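Local coordinates for protein protease lasA (Pseudomonas aeruginosa, PDB 3IT5) that cuts glycine-rich peptides as a secreted zinc metallopeptidase, cleaving the pentaglycine cross-links of staphylococcal cell walls and taking part in the breakdown of host elastin, at residues N5-P10 with W75-Y80; G57-L62 with V67-P72; H122-L125 with A130-S133; R156-Y161 with H169-P174. One frame throughout, in Å; residues are numbered along the deposited sequence.

Contact 1 of 4, residues N5-P10 with W75-Y80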
loop_
_atom_site.group_PDB
_atom_site.type_symbol
_atom_site.label_atom_id
_atom_site.label_comp_id
_atom_site.label_asym_id
_atom_site.label_seq_id
_atom_site.Cartn_x
_atom_site.Cartn_y
_atom_site.Cartn_z
ATOM N N ASN A 5 -8.595 -6.566 -11.912
ATOM C CA ASN A 5 -9.686 -6.870 -10.978
ATOM C C ASN A 5 -9.217 -7.633 -9.727
ATOM O O ASN A 5 -10.035 -8.136 -8.953
ATOM C CB ASN A 5 -10.778 -7.673 -11.697
ATOM C CG ASN A 5 -10.304 -9.050 -12.124
ATOM O OD1 ASN A 5 -9.102 -9.291 -12.259
ATOM N ND2 ASN A 5 -11.249 -9.966 -12.330
ATOM N N LEU A 6 -7.900 -7.717 -9.546
ATOM C CA LEU A 6 -7.306 -8.485 -8.447
ATOM C C LEU A 6 -7.159 -7.682 -7.160
ATOM O O LEU A 6 -7.302 -8.230 -6.063
ATOM C CB LEU A 6 -5.943 -9.062 -8.861
ATOM C CG LEU A 6 -5.178 -9.941 -7.857
ATOM C CD1 LEU A 6 -6.004 -11.145 -7.387
ATOM C CD2 LEU A 6 -3.861 -10.397 -8.447
ATOM N N MET A 7 -6.887 -6.386 -7.300
ATOM C CA MET A 7 -6.509 -5.559 -6.159
ATOM C C MET A 7 -7.319 -4.282 -5.974
ATOM O O MET A 7 -7.709 -3.626 -6.942
ATOM C CB MET A 7 -5.020 -5.217 -6.229
ATOM C CG MET A 7 -4.131 -6.338 -5.746
ATOM S SD MET A 7 -2.393 -5.968 -5.957
ATOM C CE MET A 7 -2.118 -6.675 -7.571
ATOM N N GLN A 8 -7.569 -3.961 -4.706
ATOM C CA GLN A 8 -8.080 -2.665 -4.279
ATOM C C GLN A 8 -6.967 -1.956 -3.499
ATOM O O GLN A 8 -5.909 -2.542 -3.253
ATOM C CB GLN A 8 -9.321 -2.842 -3.387
ATOM C CG GLN A 8 -9.057 -3.625 -2.093
ATOM C CD GLN A 8 -9.998 -3.264 -0.960
ATOM O OE1 GLN A 8 -9.574 -2.693 0.047
ATOM N NE2 GLN A 8 -11.270 -3.592 -1.108
ATOM N N LEU A 9 -7.207 -0.708 -3.103
ATOM C CA LEU A 9 -6.268 0.039 -2.261
ATOM C C LEU A 9 -6.242 -0.531 -0.832
ATOM O O LEU A 9 -7.273 -1.002 -0.338
ATOM C CB LEU A 9 -6.637 1.529 -2.246
ATOM C CG LEU A 9 -6.608 2.251 -3.598
ATOM C CD1 LEU A 9 -7.487 3.511 -3.572
ATOM C CD2 LEU A 9 -5.172 2.583 -4.030
ATOM N N PRO A 10 -5.065 -0.489 -0.165
ATOM C CA PRO A 10 -4.883 -1.139 1.144
ATOM C C PRO A 10 -5.455 -0.380 2.354
ATOM O O PRO A 10 -4.815 -0.315 3.412
ATOM C CB PRO A 10 -3.358 -1.280 1.248
ATOM C CG PRO A 10 -2.834 -0.123 0.480
ATOM C CD PRO A 10 -3.804 0.101 -0.657
ATOM N N TRP A 75 1.514 -13.213 -7.285
ATOM C CA TRP A 75 1.290 -11.804 -6.951
ATOM C C TRP A 75 1.093 -11.629 -5.453
ATOM O O TRP A 75 0.302 -12.339 -4.830
ATOM C CB TRP A 75 0.082 -11.241 -7.710
ATOM C CG TRP A 75 0.359 -10.958 -9.162
ATOM C CD1 TRP A 75 -0.147 -11.626 -10.240
ATOM C CD2 TRP A 75 1.210 -9.932 -9.690
ATOM N NE1 TRP A 75 0.341 -11.082 -11.408
ATOM C CE2 TRP A 75 1.176 -10.042 -11.098
ATOM C CE3 TRP A 75 2.002 -8.933 -9.109
ATOM C CZ2 TRP A 75 1.906 -9.189 -11.936
ATOM C CZ3 TRP A 75 2.726 -8.085 -9.945
ATOM C CH2 TRP A 75 2.674 -8.221 -11.342
ATOM N N ALA A 76 1.827 -10.683 -4.876
ATOM C CA ALA A 76 1.792 -10.476 -3.434
ATOM C C ALA A 76 1.892 -9.006 -3.075
ATOM O O ALA A 76 2.389 -8.192 -3.852
ATOM C CB ALA A 76 2.912 -11.266 -2.754
ATOM N N THR A 77 1.426 -8.670 -1.880
ATOM C CA THR A 77 1.562 -7.309 -1.382
ATOM C C THR A 77 2.241 -7.303 -0.018
ATOM O O THR A 77 1.990 -8.171 0.818
ATOM C CB THR A 77 0.205 -6.578 -1.333
ATOM O OG1 THR A 77 -0.789 -7.437 -0.761
ATOM C CG2 THR A 77 -0.230 -6.173 -2.736
ATOM N N ASN A 78 3.123 -6.332 0.182
ATOM C CA ASN A 78 3.802 -6.167 1.457
ATOM C C ASN A 78 3.295 -4.940 2.207
ATOM O O ASN A 78 2.932 -3.936 1.597
ATOM C CB ASN A 78 5.313 -6.082 1.251
ATOM C CG ASN A 78 6.088 -6.531 2.468
ATOM O OD1 ASN A 78 6.189 -7.728 2.747
ATOM N ND2 ASN A 78 6.641 -5.572 3.205
ATOM N N TYR A 79 3.278 -5.039 3.534
ATOM C CA TYR A 79 2.734 -4.003 4.402
ATOM C C TYR A 79 3.714 -3.780 5.549
ATOM O O TYR A 79 3.890 -4.651 6.402
ATOM C CB TYR A 79 1.361 -4.419 4.946
ATOM C CG TYR A 79 0.378 -4.830 3.871
ATOM C CD1 TYR A 79 0.434 -6.106 3.293
ATOM C CD2 TYR A 79 -0.600 -3.949 3.427
ATOM C CE1 TYR A 79 -0.449 -6.479 2.300
ATOM C CE2 TYR A 79 -1.497 -4.320 2.439
ATOM C CZ TYR A 79 -1.415 -5.580 1.877
ATOM O OH TYR A 79 -2.310 -5.947 0.897
ATOM N N TYR A 80 4.366 -2.620 5.551
ATOM C CA TYR A 80 5.344 -2.301 6.584
ATOM C C TYR A 80 4.893 -1.067 7.353
ATOM O O TYR A 80 3.974 -0.359 6.925
ATOM C CB TYR A 80 6.750 -2.129 5.975
ATOM C CG TYR A 80 7.876 -2.049 6.993
ATOM C CD1 TYR A 80 8.039 -3.036 7.968
ATOM C CD2 TYR A 80 8.785 -0.993 6.971
ATOM C CE1 TYR A 80 9.075 -2.963 8.901
ATOM C CE2 TYR A 80 9.828 -0.913 7.904
ATOM C CZ TYR A 80 9.962 -1.893 8.860
ATOM O OH TYR A 80 10.982 -1.811 9.774
#
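L6, M7 and P10 each lower a side chain onto the strand W75-Y80, where they meet W75, T77 and Y79, all on the same face of the sheet. The N-terminal segment has no regular secondary structure, but it runs nearly along the strand, the two end-to-end directions differing by 6°. L6 and W75 cross at a slant, with CD2 of L6 4.1 Å from CB of W75, close to the root of the indole. M7 and T77 run alongside each other, pointing opposite ways, and SD of M7 comes to 3.9 Å from CG2 of T77. The methyl is available there because T77 keeps it anti to the carbonyl carbon and puts OG1 between the two backbone branches (chi1 45°). From that position OG1 hydrogen-bonds to OH of Y79 at 2.7 Å, a link along the strand that ties down the far end of the tyrosine. P10 approaches the Y79 ring at its edge, near the ring plane, with CB of P10 3.8 Å from CE2 of Y79. OH of Y79 has a second partner in the backbone N of A54, and F123 meets the Y79 ring from the adjacent strand. One layer of side chains, mostly apolar but including the T77-Y79 hydroxyl pair, thus joins an N-terminal segment to the face of the M23 peptidase β-sheet that carries W75, T77 and Y79.

Contact 2 of 4, residues G57-L62 with V67-P72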
loop_
_atom_site.group_PDB
_atom_site.type_symbol
_atom_site.label_atom_id
_atom_site.label_comp_id
_atom_site.label_asym_id
_atom_site.label_seq_id
_atom_site.Cartn_x
_atom_site.Cartn_y
_atom_site.Cartn_z
ATOM N N GLY A 57 -5.641 -13.867 -0.543
ATOM C CA GLY A 57 -4.409 -14.639 -0.439
ATOM C C GLY A 57 -4.072 -15.064 0.974
ATOM O O GLY A 57 -4.928 -15.033 1.871
ATOM N N THR A 58 -2.814 -15.455 1.169
ATOM C CA THR A 58 -2.354 -16.001 2.447
ATOM C C THR A 58 -1.496 -14.998 3.210
ATOM O O THR A 58 -0.595 -14.376 2.638
ATOM C CB THR A 58 -1.545 -17.295 2.249
ATOM O OG1 THR A 58 -2.258 -18.187 1.387
ATOM C CG2 THR A 58 -1.271 -17.994 3.586
ATOM N N VAL A 59 -1.772 -14.879 4.508
ATOM C CA VAL A 59 -1.032 -13.985 5.400
ATOM C C VAL A 59 0.249 -14.632 5.931
ATOM O O VAL A 59 0.266 -15.812 6.296
ATOM C CB VAL A 59 -1.912 -13.520 6.598
ATOM C CG1 VAL A 59 -1.087 -12.715 7.619
ATOM C CG2 VAL A 59 -3.094 -12.698 6.107
ATOM N N ARG A 60 1.320 -13.846 5.938
ATOM C CA ARG A 60 2.500 -14.140 6.735
ATOM C C ARG A 60 2.728 -12.960 7.669
ATOM O O ARG A 60 2.916 -11.833 7.210
ATOM C CB ARG A 60 3.731 -14.361 5.846
ATOM C CG ARG A 60 5.070 -14.493 6.612
ATOM C CD ARG A 60 5.196 -15.853 7.310
ATOM N NE ARG A 60 6.556 -16.214 7.743
ATOM C CZ ARG A 60 7.693 -15.836 7.154
ATOM N NH1 ARG A 60 7.688 -15.077 6.063
ATOM N NH2 ARG A 60 8.857 -16.244 7.647
ATOM N N VAL A 61 2.690 -13.212 8.975
ATOM C CA VAL A 61 3.092 -12.195 9.944
ATOM C C VAL A 61 4.596 -12.342 10.195
ATOM O O VAL A 61 5.039 -13.205 10.966
ATOM C CB VAL A 61 2.270 -12.251 11.261
ATOM C CG1 VAL A 61 2.703 -11.140 12.224
ATOM C CG2 VAL A 61 0.778 -12.121 10.966
ATOM N N LEU A 62 5.366 -11.501 9.509
ATOM C CA LEU A 62 6.831 -11.518 9.578
ATOM C C LEU A 62 7.352 -10.957 10.900
ATOM O O LEU A 62 8.410 -11.361 11.378
ATOM C CB LEU A 62 7.428 -10.750 8.389
ATOM C CG LEU A 62 7.403 -11.488 7.044
ATOM C CD1 LEU A 62 7.113 -10.548 5.880
ATOM C CD2 LEU A 62 8.703 -12.246 6.819
ATOM N N VAL A 67 3.616 -7.412 7.503
ATOM C CA VAL A 67 2.681 -8.430 7.010
ATOM C C VAL A 67 2.801 -8.529 5.489
ATOM O O VAL A 67 3.007 -7.517 4.810
ATOM C CB VAL A 67 1.207 -8.068 7.374
ATOM C CG1 VAL A 67 0.202 -8.933 6.603
ATOM C CG2 VAL A 67 0.965 -8.204 8.872
ATOM N N ARG A 68 2.673 -9.748 4.967
ATOM C CA ARG A 68 2.610 -9.995 3.527
ATOM C C ARG A 68 1.344 -10.801 3.208
ATOM O O ARG A 68 0.988 -11.729 3.940
ATOM C CB ARG A 68 3.881 -10.732 3.063
ATOM C CG ARG A 68 3.913 -11.215 1.600
ATOM C CD ARG A 68 4.715 -10.297 0.652
ATOM N NE ARG A 68 5.945 -9.766 1.247
ATOM C CZ ARG A 68 7.156 -10.311 1.146
ATOM N NH1 ARG A 68 7.351 -11.435 0.459
ATOM N NH2 ARG A 68 8.188 -9.720 1.734
ATOM N N VAL A 69 0.659 -10.430 2.128
ATOM C CA VAL A 69 -0.493 -11.193 1.645
ATOM C C VAL A 69 -0.135 -11.777 0.278
ATOM O O VAL A 69 0.189 -11.039 -0.655
ATOM C CB VAL A 69 -1.786 -10.330 1.587
ATOM C CG1 VAL A 69 -2.980 -11.156 1.100
ATOM C CG2 VAL A 69 -2.092 -9.737 2.961
ATOM N N THR A 70 -0.176 -13.103 0.174
ATOM C CA THR A 70 0.308 -13.797 -1.013
ATOM C C THR A 70 -0.806 -14.567 -1.723
ATOM O O THR A 70 -1.408 -15.478 -1.145
ATOM C CB THR A 70 1.467 -14.755 -0.652
ATOM O OG1 THR A 70 2.462 -14.042 0.100
ATOM C CG2 THR A 70 2.093 -15.353 -1.913
ATOM N N HIS A 71 -1.069 -14.183 -2.971
ATOM C CA HIS A 71 -2.085 -14.820 -3.815
ATOM C C HIS A 71 -1.516 -16.097 -4.453
ATOM O O HIS A 71 -0.297 -16.208 -4.623
ATOM C CB HIS A 71 -2.546 -13.827 -4.892
ATOM C CG HIS A 71 -3.840 -14.190 -5.558
ATOM N ND1 HIS A 71 -5.067 -13.993 -4.961
ATOM C CD2 HIS A 71 -4.097 -14.716 -6.777
ATOM C CE1 HIS A 71 -6.024 -14.396 -5.777
ATOM N NE2 HIS A 71 -5.462 -14.837 -6.889
ATOM N N PRO A 72 -2.383 -17.080 -4.786
ATOM C CA PRO A 72 -1.902 -18.271 -5.513
ATOM C C PRO A 72 -1.244 -17.955 -6.867
ATOM O O PRO A 72 -0.471 -18.764 -7.379
ATOM C CB PRO A 72 -3.177 -19.091 -5.720
ATOM C CG PRO A 72 -4.062 -18.691 -4.581
ATOM C CD PRO A 72 -3.785 -17.236 -4.353
#
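V59 and V67 interlock across the hairpin, CG1 of V59 lying 4.1 Å from CG1 of V67. The two side chains cross diagonally, and V67 sits between V59 and V61: its CG1 reaches the former, while CG2 of V67 lies 4.4 Å from CG2 of V61. V69 completes this valine face. With its CG1 anti to the backbone N (chi1 -179°), V69 fits over the bare backbone of G57, CG1 of V69 being 4.1 Å from C of G57. G57 has no side chain, so that methyl and the carbonyl O of T70, 3.2 Å from CA of G57, lie close against its backbone. The conformation there (phi 157°, psi -163°) suits a residue without CB.

The backbones hold these pieces in register with two hydrogen-bonded pairs, T58 with T70 and R60 with R68. Each pair is joined by two reciprocal N-H to O bonds, from 2.7 Å for T58 N to T70 O up to 3.1 Å for R68 N to R60 O. On the face bearing T58, R60, R68 and T70, the end of L62 comes over, CD1 of L62 4.3 Å from CB of R68. NE of R68 is hydrogen-bonded to OD1 of N78, and OG1 of T58 to OE1 of Q92.

The antiparallel hairpin 57-63/66-70 is flanked by strand 92-93 beside 57-63 and by strand 75-83 beside 66-70, while L99 of strand 98-102 packs against V67 and V69.

Contact 3 of 4, residues H122-L125 with A130-S133. With ZN (zinc ion), chain E.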
loop_
_atom_site.group_PDB
_atom_site.type_symbol
_atom_site.label_atom_id
_atom_site.label_comp_id
_atom_site.label_asym_id
_atom_site.label_seq_id
_atom_site.Cartn_x
_atom_site.Cartn_y
_atom_site.Cartn_z
ATOM N N HIS A 122 3.734 1.850 4.474
ATOM C CA HIS A 122 4.596 1.552 3.332
ATOM C C HIS A 122 4.090 0.248 2.704
ATOM O O HIS A 122 4.069 -0.796 3.355
ATOM C CB HIS A 122 6.060 1.458 3.797
ATOM C CG HIS A 122 7.001 0.874 2.789
ATOM N ND1 HIS A 122 7.665 1.641 1.856
ATOM C CD2 HIS A 122 7.424 -0.398 2.598
ATOM C CE1 HIS A 122 8.443 0.865 1.123
ATOM N NE2 HIS A 122 8.308 -0.379 1.545
ATOM N N PHE A 123 3.679 0.326 1.440
ATOM C CA PHE A 123 2.914 -0.741 0.784
ATOM C C PHE A 123 3.558 -1.143 -0.547
ATOM O O PHE A 123 3.685 -0.317 -1.448
ATOM C CB PHE A 123 1.465 -0.259 0.608
ATOM C CG PHE A 123 0.640 -1.071 -0.349
ATOM C CD1 PHE A 123 0.128 -2.309 0.026
ATOM C CD2 PHE A 123 0.328 -0.572 -1.612
ATOM C CE1 PHE A 123 -0.659 -3.051 -0.851
ATOM C CE2 PHE A 123 -0.460 -1.309 -2.500
ATOM C CZ PHE A 123 -0.950 -2.550 -2.120
ATOM N N SER A 124 3.953 -2.411 -0.664
ATOM C CA SER A 124 4.767 -2.879 -1.800
ATOM C C SER A 124 4.139 -3.995 -2.636
ATOM O O SER A 124 3.466 -4.877 -2.108
ATOM C CB SER A 124 6.133 -3.357 -1.307
ATOM O OG SER A 124 6.732 -2.404 -0.448
ATOM N N LEU A 125 4.410 -3.961 -3.938
ATOM C CA LEU A 125 3.935 -4.972 -4.878
ATOM C C LEU A 125 5.013 -6.014 -5.172
ATOM O O LEU A 125 6.137 -5.673 -5.555
ATOM C CB LEU A 125 3.459 -4.313 -6.180
ATOM C CG LEU A 125 2.800 -5.158 -7.282
ATOM C CD1 LEU A 125 1.482 -5.778 -6.826
ATOM C CD2 LEU A 125 2.579 -4.295 -8.521
ATOM N N ALA A 130 9.516 -11.476 -5.045
ATOM C CA ALA A 130 10.373 -10.319 -5.334
ATOM C C ALA A 130 9.555 -9.057 -5.600
ATOM O O ALA A 130 8.443 -9.130 -6.125
ATOM C CB ALA A 130 11.309 -10.611 -6.506
ATOM N N PHE A 131 10.108 -7.903 -5.240
ATOM C CA PHE A 131 9.436 -6.632 -5.490
ATOM C C PHE A 131 9.421 -6.356 -6.989
ATOM O O PHE A 131 10.390 -6.662 -7.691
ATOM C CB PHE A 131 10.122 -5.485 -4.739
ATOM C CG PHE A 131 10.061 -5.609 -3.244
ATOM C CD1 PHE A 131 11.165 -6.055 -2.528
ATOM C CD2 PHE A 131 8.901 -5.268 -2.549
ATOM C CE1 PHE A 131 11.119 -6.162 -1.138
ATOM C CE2 PHE A 131 8.842 -5.377 -1.166
ATOM C CZ PHE A 131 9.950 -5.827 -0.458
ATOM N N VAL A 132 8.308 -5.804 -7.469
ATOM C CA VAL A 132 8.122 -5.483 -8.888
ATOM C C VAL A 132 7.603 -4.048 -9.061
ATOM O O VAL A 132 7.105 -3.444 -8.112
ATOM C CB VAL A 132 7.154 -6.483 -9.594
ATOM C CG1 VAL A 132 7.741 -7.897 -9.628
ATOM C CG2 VAL A 132 5.785 -6.486 -8.921
ATOM N N SER A 133 7.713 -3.516 -10.276
ATOM C CA SER A 133 7.288 -2.149 -10.570
ATOM C C SER A 133 5.776 -1.962 -10.477
ATOM O O SER A 133 5.008 -2.782 -10.979
ATOM C CB SER A 133 7.768 -1.726 -11.962
ATOM O OG SER A 133 7.229 -0.463 -12.322
HETATM ZN ZN ZN E . 7.555 3.855 1.880
HETATM O O HOH W 1 8.072 4.334 3.855
#
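S124 and L125, two and three residues past the zinc ligand H122 on strand 121-127, meet F131 and V132. With CG anti to the backbone N (chi1 168°) and the ring turned about chi2 (89°), H122 presents ND1 to the zinc ion at 2.2 Å; H23, D36 and a water 2.1 Å from the metal complete the site, and NE2 of H122 is hydrogen-bonded to N25. F123 takes no part across the hairpin; its ring meets those of Y79 and F35. S124 brings its CB to 3.4 Å from CE2 of F131, at the edge of the phenyl ring and near its plane. OG of S124 is hydrogen-bonded to S34 and to N25, the same residue that holds H122. L125 closes the pairing: its carbonyl O accepts V132 N at 2.9 Å (166° at the hydrogen), and CA of F131 makes a CH...O contact with the same oxygen. The leucine side chain runs at a slant to V132, CG of L125 lying 3.7 Å from CG2 of V132. This is a β-hairpin whose first strand carries a zinc ligand of the M23 metallopeptidase active site.

Contact 4 of 4, residues R156-Y161 with H169-P174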
loop_
_atom_site.group_PDB
_atom_site.type_symbol
_atom_site.label_atom_id
_atom_site.label_comp_id
_atom_site.label_asym_id
_atom_site.label_seq_id
_atom_site.Cartn_x
_atom_site.Cartn_y
_atom_site.Cartn_z
ATOM N N ARG A 156 2.113 15.422 -12.902
ATOM C CA ARG A 156 2.332 15.216 -14.331
ATOM C C ARG A 156 3.031 13.881 -14.624
ATOM O O ARG A 156 2.838 13.300 -15.694
ATOM C CB ARG A 156 3.133 16.384 -14.913
ATOM C CG ARG A 156 2.283 17.614 -15.211
ATOM C CD ARG A 156 3.023 18.921 -14.960
ATOM N NE ARG A 156 4.118 19.158 -15.899
ATOM C CZ ARG A 156 5.394 19.320 -15.554
ATOM N NH1 ARG A 156 5.758 19.283 -14.280
ATOM N NH2 ARG A 156 6.309 19.539 -16.488
ATOM N N ARG A 157 3.828 13.398 -13.672
ATOM C CA ARG A 157 4.586 12.151 -13.844
ATOM C C ARG A 157 4.056 11.009 -12.979
ATOM O O ARG A 157 4.004 9.862 -13.425
ATOM C CB ARG A 157 6.071 12.366 -13.549
ATOM C CG ARG A 157 6.709 13.500 -14.333
ATOM C CD ARG A 157 8.175 13.640 -13.979
ATOM N NE ARG A 157 8.581 15.043 -13.996
ATOM C CZ ARG A 157 8.941 15.736 -12.919
ATOM N NH1 ARG A 157 8.976 15.158 -11.723
ATOM N NH2 ARG A 157 9.283 17.010 -13.045
ATOM N N TYR A 158 3.691 11.330 -11.741
ATOM C CA TYR A 158 3.121 10.354 -10.815
ATOM C C TYR A 158 1.643 10.641 -10.613
ATOM O O TYR A 158 1.268 11.753 -10.229
ATOM C CB TYR A 158 3.844 10.388 -9.465
ATOM C CG TYR A 158 3.286 9.412 -8.448
ATOM C CD1 TYR A 158 3.520 8.045 -8.570
ATOM C CD2 TYR A 158 2.519 9.856 -7.369
ATOM C CE1 TYR A 158 3.008 7.143 -7.649
ATOM C CE2 TYR A 158 2.001 8.959 -6.438
ATOM C CZ TYR A 158 2.257 7.600 -6.586
ATOM O OH TYR A 158 1.763 6.696 -5.677
ATOM N N TYR A 159 0.808 9.638 -10.866
ATOM C CA TYR A 159 -0.636 9.794 -10.737
ATOM C C TYR A 159 -1.380 8.464 -10.637
ATOM O O TYR A 159 -0.878 7.417 -11.057
ATOM C CB TYR A 159 -1.197 10.624 -11.906
ATOM C CG TYR A 159 -0.798 10.119 -13.282
ATOM C CD1 TYR A 159 -1.538 9.128 -13.925
ATOM C CD2 TYR A 159 0.320 10.635 -13.937
ATOM C CE1 TYR A 159 -1.177 8.661 -15.189
ATOM C CE2 TYR A 159 0.693 10.176 -15.196
ATOM C CZ TYR A 159 -0.058 9.189 -15.815
ATOM O OH TYR A 159 0.314 8.725 -17.059
ATOM N N PHE A 160 -2.579 8.527 -10.070
ATOM C CA PHE A 160 -3.529 7.429 -10.100
ATOM C C PHE A 160 -4.604 7.806 -11.117
ATOM O O PHE A 160 -5.346 8.767 -10.906
ATOM C CB PHE A 160 -4.158 7.230 -8.716
ATOM C CG PHE A 160 -3.198 6.718 -7.670
ATOM C CD1 PHE A 160 -3.212 5.378 -7.293
ATOM C CD2 PHE A 160 -2.285 7.575 -7.057
ATOM C CE1 PHE A 160 -2.327 4.897 -6.328
ATOM C CE2 PHE A 160 -1.395 7.104 -6.090
ATOM C CZ PHE A 160 -1.416 5.768 -5.724
ATOM N N TYR A 161 -4.673 7.079 -12.232
ATOM C CA TYR A 161 -5.680 7.381 -13.250
ATOM C C TYR A 161 -6.899 6.477 -13.122
ATOM O O TYR A 161 -6.807 5.258 -13.321
ATOM C CB TYR A 161 -5.096 7.320 -14.671
ATOM C CG TYR A 161 -6.124 7.574 -15.761
ATOM C CD1 TYR A 161 -6.595 8.864 -16.016
ATOM C CD2 TYR A 161 -6.634 6.524 -16.527
ATOM C CE1 TYR A 161 -7.541 9.104 -17.008
ATOM C CE2 TYR A 161 -7.584 6.753 -17.523
ATOM C CZ TYR A 161 -8.030 8.047 -17.758
ATOM O OH TYR A 161 -8.965 8.291 -18.737
ATOM N N HIS A 169 -5.580 11.551 -10.376
ATOM C CA HIS A 169 -5.519 11.702 -8.923
ATOM C C HIS A 169 -4.090 11.855 -8.428
ATOM O O HIS A 169 -3.240 10.999 -8.677
ATOM C CB HIS A 169 -6.219 10.525 -8.239
ATOM C CG HIS A 169 -7.636 10.336 -8.685
ATOM N ND1 HIS A 169 -8.714 10.767 -7.942
ATOM C CD2 HIS A 169 -8.148 9.791 -9.813
ATOM C CE1 HIS A 169 -9.831 10.481 -8.587
ATOM N NE2 HIS A 169 -9.515 9.895 -9.728
ATOM N N CYS A 170 -3.844 12.948 -7.714
ATOM C CA CYS A 170 -2.491 13.359 -7.351
ATOM C C CYS A 170 -2.048 12.831 -5.990
ATOM O O CYS A 170 -2.872 12.465 -5.148
ATOM C CB CYS A 170 -2.379 14.893 -7.378
ATOM S SG CYS A 170 -2.872 15.675 -8.952
ATOM N N ALA A 171 -0.732 12.798 -5.787
ATOM C CA ALA A 171 -0.164 12.531 -4.472
ATOM C C ALA A 171 -0.626 13.615 -3.507
ATOM O O ALA A 171 -0.774 14.778 -3.899
ATOM C CB ALA A 171 1.344 12.497 -4.546
ATOM N N PHE A 172 -0.884 13.211 -2.265
ATOM C CA PHE A 172 -1.299 14.106 -1.175
ATOM C C PHE A 172 -2.697 14.728 -1.340
ATOM O O PHE A 172 -2.980 15.803 -0.801
ATOM C CB PHE A 172 -0.213 15.154 -0.872
ATOM C CG PHE A 172 1.132 14.549 -0.546
ATOM C CD1 PHE A 172 2.251 14.854 -1.310
ATOM C CD2 PHE A 172 1.271 13.659 0.514
ATOM C CE1 PHE A 172 3.489 14.289 -1.019
ATOM C CE2 PHE A 172 2.508 13.089 0.813
ATOM C CZ PHE A 172 3.617 13.409 0.047
ATOM N N ARG A 173 -3.555 14.042 -2.093
ATOM C CA ARG A 173 -4.995 14.310 -2.084
ATOM C C ARG A 173 -5.739 13.051 -1.632
ATOM O O ARG A 173 -5.223 11.944 -1.801
ATOM C CB ARG A 173 -5.495 14.773 -3.458
ATOM C CG ARG A 173 -5.478 16.293 -3.654
ATOM C CD ARG A 173 -4.129 16.772 -4.160
ATOM N NE ARG A 173 -4.124 18.198 -4.488
ATOM C CZ ARG A 173 -3.211 18.788 -5.258
ATOM N NH1 ARG A 173 -2.227 18.080 -5.796
ATOM N NH2 ARG A 173 -3.282 20.088 -5.498
ATOM N N PRO A 174 -6.941 13.215 -1.038
ATOM C CA PRO A 174 -7.717 12.049 -0.603
ATOM C C PRO A 174 -8.060 11.139 -1.775
ATOM O O PRO A 174 -8.606 11.599 -2.774
ATOM C CB PRO A 174 -8.991 12.670 -0.019
ATOM C CG PRO A 174 -8.591 14.059 0.371
ATOM C CD PRO A 174 -7.604 14.481 -0.670
HETATM O O HOH W 2 0.929 12.978 -8.017
#
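F160 and H169 form an antiparallel hydrogen-bonded pair, CA atoms 4.9 Å apart, whose two bonds differ: F160 N to H169 O is almost straight (177° at the hydrogen), whereas H169 N to F160 O is bent to 132°. Beyond this pair the segments part, and a water bridges them, donating to O of Y158 at 2.6 Å and accepting from N of A171 at 2.8 Å. The side chains of F160 and H169 leave the same face, CB to CB 3.9 Å. Each ring offers its edge to the other residue's carbonyl. O of F160 lies in the plane of the imidazole, 3.2 Å from CD2 of H169, while O of H169 lies in the plane of the phenyl, 3.9 Å from CD2 of F160. In H169, chi1 (-56°) sets CG beside the backbone N, and the turn of the ring about chi2 then puts CD2 next to that oxygen; NE2 is hydrogen-bonded to T167. Next to the water, CB of A171 meets the edge of the Y158 ring, 4.0 Å from CD2 of Y158. C170, between the pair and the water-bridged step, is joined to C155 in a disulfide, and with it begins a type II turn that ends at R173. The contact joins edge strand 168-169 to its neighbour 159-162 in a small four-stranded antiparallel sheet, a disulfide-linked β-hairpin near the C-terminus of the peptidase chain.

How the contacts relate
Contacts 1, 2 and 3 share the large antiparallel sheet. Strand 75-83 lies between the other two: 66-70 of contact 2 borders it on one edge and 121-127 of contact 3 on the other. The centres of contacts 1 and 2 are about 10 Å apart, those of 1 and 3 about 9 Å. Probable backbone hydrogen bonds run from Y79 N to V67 O, N78 N to S124 O and Y80 N to H122 O. Contact 2 falls within the chain between the two segments of contact 1; contacts 3 and 4 follow. Contact 4 belongs to a separate four-stranded sheet, its centre about 18 Å from those of contacts 1 and 3. The large sheet thus joins segment 5-10 to the zinc-bearing strand.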